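DUF3120 domain-containing protein (Bordetella pertussis, PDB 6RGN) is the N-terminal domain of the type III secretion effector BteA and probably targets it to host membranes by binding the phosphoinositide PIP2. Local coordinates at residues Arg100-Glu103 and Val104-His108. Numbering follows the deposited sequence.
Sequences RDLE and VALNH. With NA (sodium ion), chain F.
The carboxylate of Glu103 and the carboxamide of Asn107 meet with their planes turned 76° apart, one helical turn from each other on helix 96-112. The amide ND2 reaches Glu103 OE2 from above the carboxylate plane and donates a hydrogen bond of 3.1 Å. A sodium ion meets the same OE2 from the opposite side of that plane and much closer to it, with Glu103 OE2 2.8 Å from the metal. A water lies 2.8 Å from the sodium as a second ligand. The amide bond is bent, with an N-H...O angle of 136°, and its acceptor is tilted from the amide plane as well. Glu103 CG stands anti to the backbone N and beside the carbonyl carbon, and a bend at chi2 (-81°) then carries OE2 toward Asn107. On the amide's other branch, Asn107 OD1 accepts a weak hydrogen bond from Arg128 of helix 124-140. Beneath the side-chain bridge, Asn107 N donates to Glu103 O at 3.1 Å, so backbone and side chain both link this i to i+4 pair; the preceding residues continue the regular helical ladder. On the buried side of the helix, Leu102 CD1 lies 4.2 Å from Leu106 CG, and this apolar pair packs against Val81 and Val85 of helix 76-90 and Leu127 and Ile131 of helix 124-140. In this part of the helix, buried Leu102, Ala105 and Leu106 thus face the two neighbouring helices, while Glu103 and Asn107 occupy the more exposed side. Sharing OE2 between cation and amide N-H would be expected to stabilise negative charge on Glu103 and restrain its carboxylate.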
ATOM      1  N   ARG A 100      -5.052   4.472   7.591  1.00 17.52           N
ATOM      2  CA  ARG A 100      -6.098   3.487   7.963  1.00 18.55           C
ATOM      3  C   ARG A 100      -6.796   2.962   6.700  1.00 18.14           C
ATOM      4  O   ARG A 100      -6.910   1.732   6.560  1.00 17.24           O
ATOM      5  CB  ARG A 100      -7.062   4.091   8.979  1.00 20.59           C
ATOM      6  CG  ARG A 100      -6.436   4.137  10.368  1.00 22.28           C
ATOM      7  CD  ARG A 100      -7.342   4.606  11.490  1.00 25.09           C
ATOM      8  NE  ARG A 100      -6.650   4.575  12.781  1.00 26.84           N
ATOM      9  CZ  ARG A 100      -7.171   5.104  13.871  1.00 30.50           C
ATOM     10  NH1 ARG A 100      -8.408   5.571  13.834  1.00 32.05           N
ATOM     11  NH2 ARG A 100      -6.532   5.042  15.028  1.00 32.92           N
ATOM     12  N   ASP A 101      -7.166   3.837   5.788  1.00 18.25           N
ATOM     13  CA  ASP A 101      -7.907   3.426   4.577  1.00 18.61           C
ATOM     14  C   ASP A 101      -7.034   2.468   3.782  1.00 16.39           C
ATOM     15  O   ASP A 101      -7.601   1.502   3.195  1.00 15.47           O
ATOM     16  CB  ASP A 101      -8.253   4.588   3.658  1.00 20.24           C
ATOM     17  CG  ASP A 101      -9.158   5.632   4.260  1.00 23.31           C
ATOM     18  OD1 ASP A 101      -9.893   5.303   5.207  1.00 25.99           O
ATOM     19  OD2 ASP A 101      -9.144   6.819   3.721  1.00 25.55           O
ATOM     20  N   LEU A 102      -5.733   2.798   3.654  1.00 15.28           N
ATOM     21  CA  LEU A 102      -4.795   1.920   2.936  1.00 14.76           C
ATOM     22  C   LEU A 102      -4.748   0.529   3.586  1.00 14.18           C
ATOM     23  O   LEU A 102      -4.756  -0.506   2.883  1.00 13.00           O
ATOM     24  CB  LEU A 102      -3.407   2.553   2.922  1.00 14.73           C
ATOM     25  CG  LEU A 102      -2.339   1.619   2.408  1.00 14.32           C
ATOM     26  CD1 LEU A 102      -2.735   1.103   1.028  1.00 14.57           C
ATOM     27  CD2 LEU A 102      -0.987   2.350   2.370  1.00 15.55           C
ATOM     28  N   GLU A 103      -4.709   0.474   4.895  1.00 14.77           N
ATOM     29  CA  GLU A 103      -4.609  -0.806   5.622  1.00 15.02           C
ATOM     30  C   GLU A 103      -5.878  -1.651   5.378  1.00 15.00           C
ATOM     31  O   GLU A 103      -5.725  -2.861   5.043  1.00 14.37           O
ATOM     32  CB  GLU A 103      -4.369  -0.504   7.105  1.00 16.47           C
ATOM     33  CG  GLU A 103      -4.007  -1.760   7.843  1.00 17.51           C
ATOM     34  CD  GLU A 103      -5.146  -2.656   8.260  1.00 18.66           C
ATOM     35  OE1 GLU A 103      -6.247  -2.117   8.575  1.00 19.09           O
ATOM     36  OE2 GLU A 103      -4.879  -3.900   8.422  1.00 19.98           O
ATOM     37  N   VAL A 104      -7.054  -1.034   5.448  1.00 15.46           N
ATOM     38  CA  VAL A 104      -8.376  -1.680   5.196  1.00 16.46           C
ATOM     39  C   VAL A 104      -8.413  -2.177   3.724  1.00 15.93           C
ATOM     40  O   VAL A 104      -8.887  -3.313   3.465  1.00 16.91           O
ATOM     41  CB  VAL A 104      -9.497  -0.704   5.602  1.00 17.71           C
ATOM     42  CG1 VAL A 104     -10.856  -1.170   5.165  1.00 18.81           C
ATOM     43  CG2 VAL A 104      -9.505  -0.434   7.115  1.00 18.42           C
ATOM     44  N   ALA A 105      -7.900  -1.376   2.799  1.00 14.73           N
ATOM     45  CA  ALA A 105      -7.913  -1.638   1.345  1.00 14.25           C
ATOM     46  C   ALA A 105      -7.020  -2.841   1.036  1.00 13.40           C
ATOM     47  O   ALA A 105      -7.463  -3.698   0.276  1.00 14.18           O
ATOM     48  CB  ALA A 105      -7.426  -0.444   0.602  1.00 14.78           C
ATOM     49  N   LEU A 106      -5.881  -2.993   1.728  1.00 12.58           N
ATOM     50  CA  LEU A 106      -5.039  -4.215   1.651  1.00 11.88           C
ATOM     51  C   LEU A 106      -5.785  -5.445   2.174  1.00 11.68           C
ATOM     52  O   LEU A 106      -5.745  -6.498   1.455  1.00 11.01           O
ATOM     53  CB  LEU A 106      -3.715  -4.011   2.397  1.00 11.56           C
ATOM     54  CG  LEU A 106      -2.758  -2.983   1.807  1.00 11.44           C
ATOM     55  CD1 LEU A 106      -1.674  -2.606   2.829  1.00 11.47           C
ATOM     56  CD2 LEU A 106      -2.076  -3.542   0.564  1.00 11.49           C
ATOM     57  N   ASN A 107      -6.533  -5.351   3.296  1.00 11.95           N
ATOM     58  CA  ASN A 107      -7.348  -6.480   3.787  1.00 12.54           C
ATOM     59  C   ASN A 107      -8.428  -6.829   2.752  1.00 13.63           C
ATOM     60  O   ASN A 107      -8.613  -8.031   2.469  1.00 13.46           O
ATOM     61  CB  ASN A 107      -8.009  -6.136   5.109  1.00 13.21           C
ATOM     62  CG  ASN A 107      -6.980  -5.815   6.196  1.00 13.08           C
ATOM     63  OD1 ASN A 107      -5.823  -6.238   6.093  1.00 11.75           O
ATOM     64  ND2 ASN A 107      -7.421  -5.184   7.274  1.00 13.44           N
ATOM     65  N   HIS A 108      -9.130  -5.818   2.199  1.00 14.32           N
ATOM     66  CA  HIS A 108     -10.172  -6.073   1.174  1.00 15.17           C
ATOM     67  C   HIS A 108      -9.562  -6.806  -0.030  1.00 14.25           C
ATOM     68  O   HIS A 108     -10.238  -7.692  -0.581  1.00 13.99           O
ATOM     69  CB  HIS A 108     -10.863  -4.796   0.750  1.00 16.78           C
ATOM     70  CG  HIS A 108     -11.824  -5.034  -0.377  1.00 18.99           C
ATOM     71  ND1 HIS A 108     -12.981  -5.783  -0.204  1.00 21.34           N
ATOM     72  CD2 HIS A 108     -11.851  -4.599  -1.665  1.00 19.80           C
ATOM     73  CE1 HIS A 108     -13.640  -5.871  -1.354  1.00 22.57           C
ATOM     74  NE2 HIS A 108     -12.989  -5.147  -2.250  1.00 21.88           N
TER
HETATM   75 NA    NA F 205      -2.491  -5.379   8.642  0.50 28.82          NA
HETATM   76  O   HOH W   1      -3.255  -4.718   6.043  1.00 22.50           O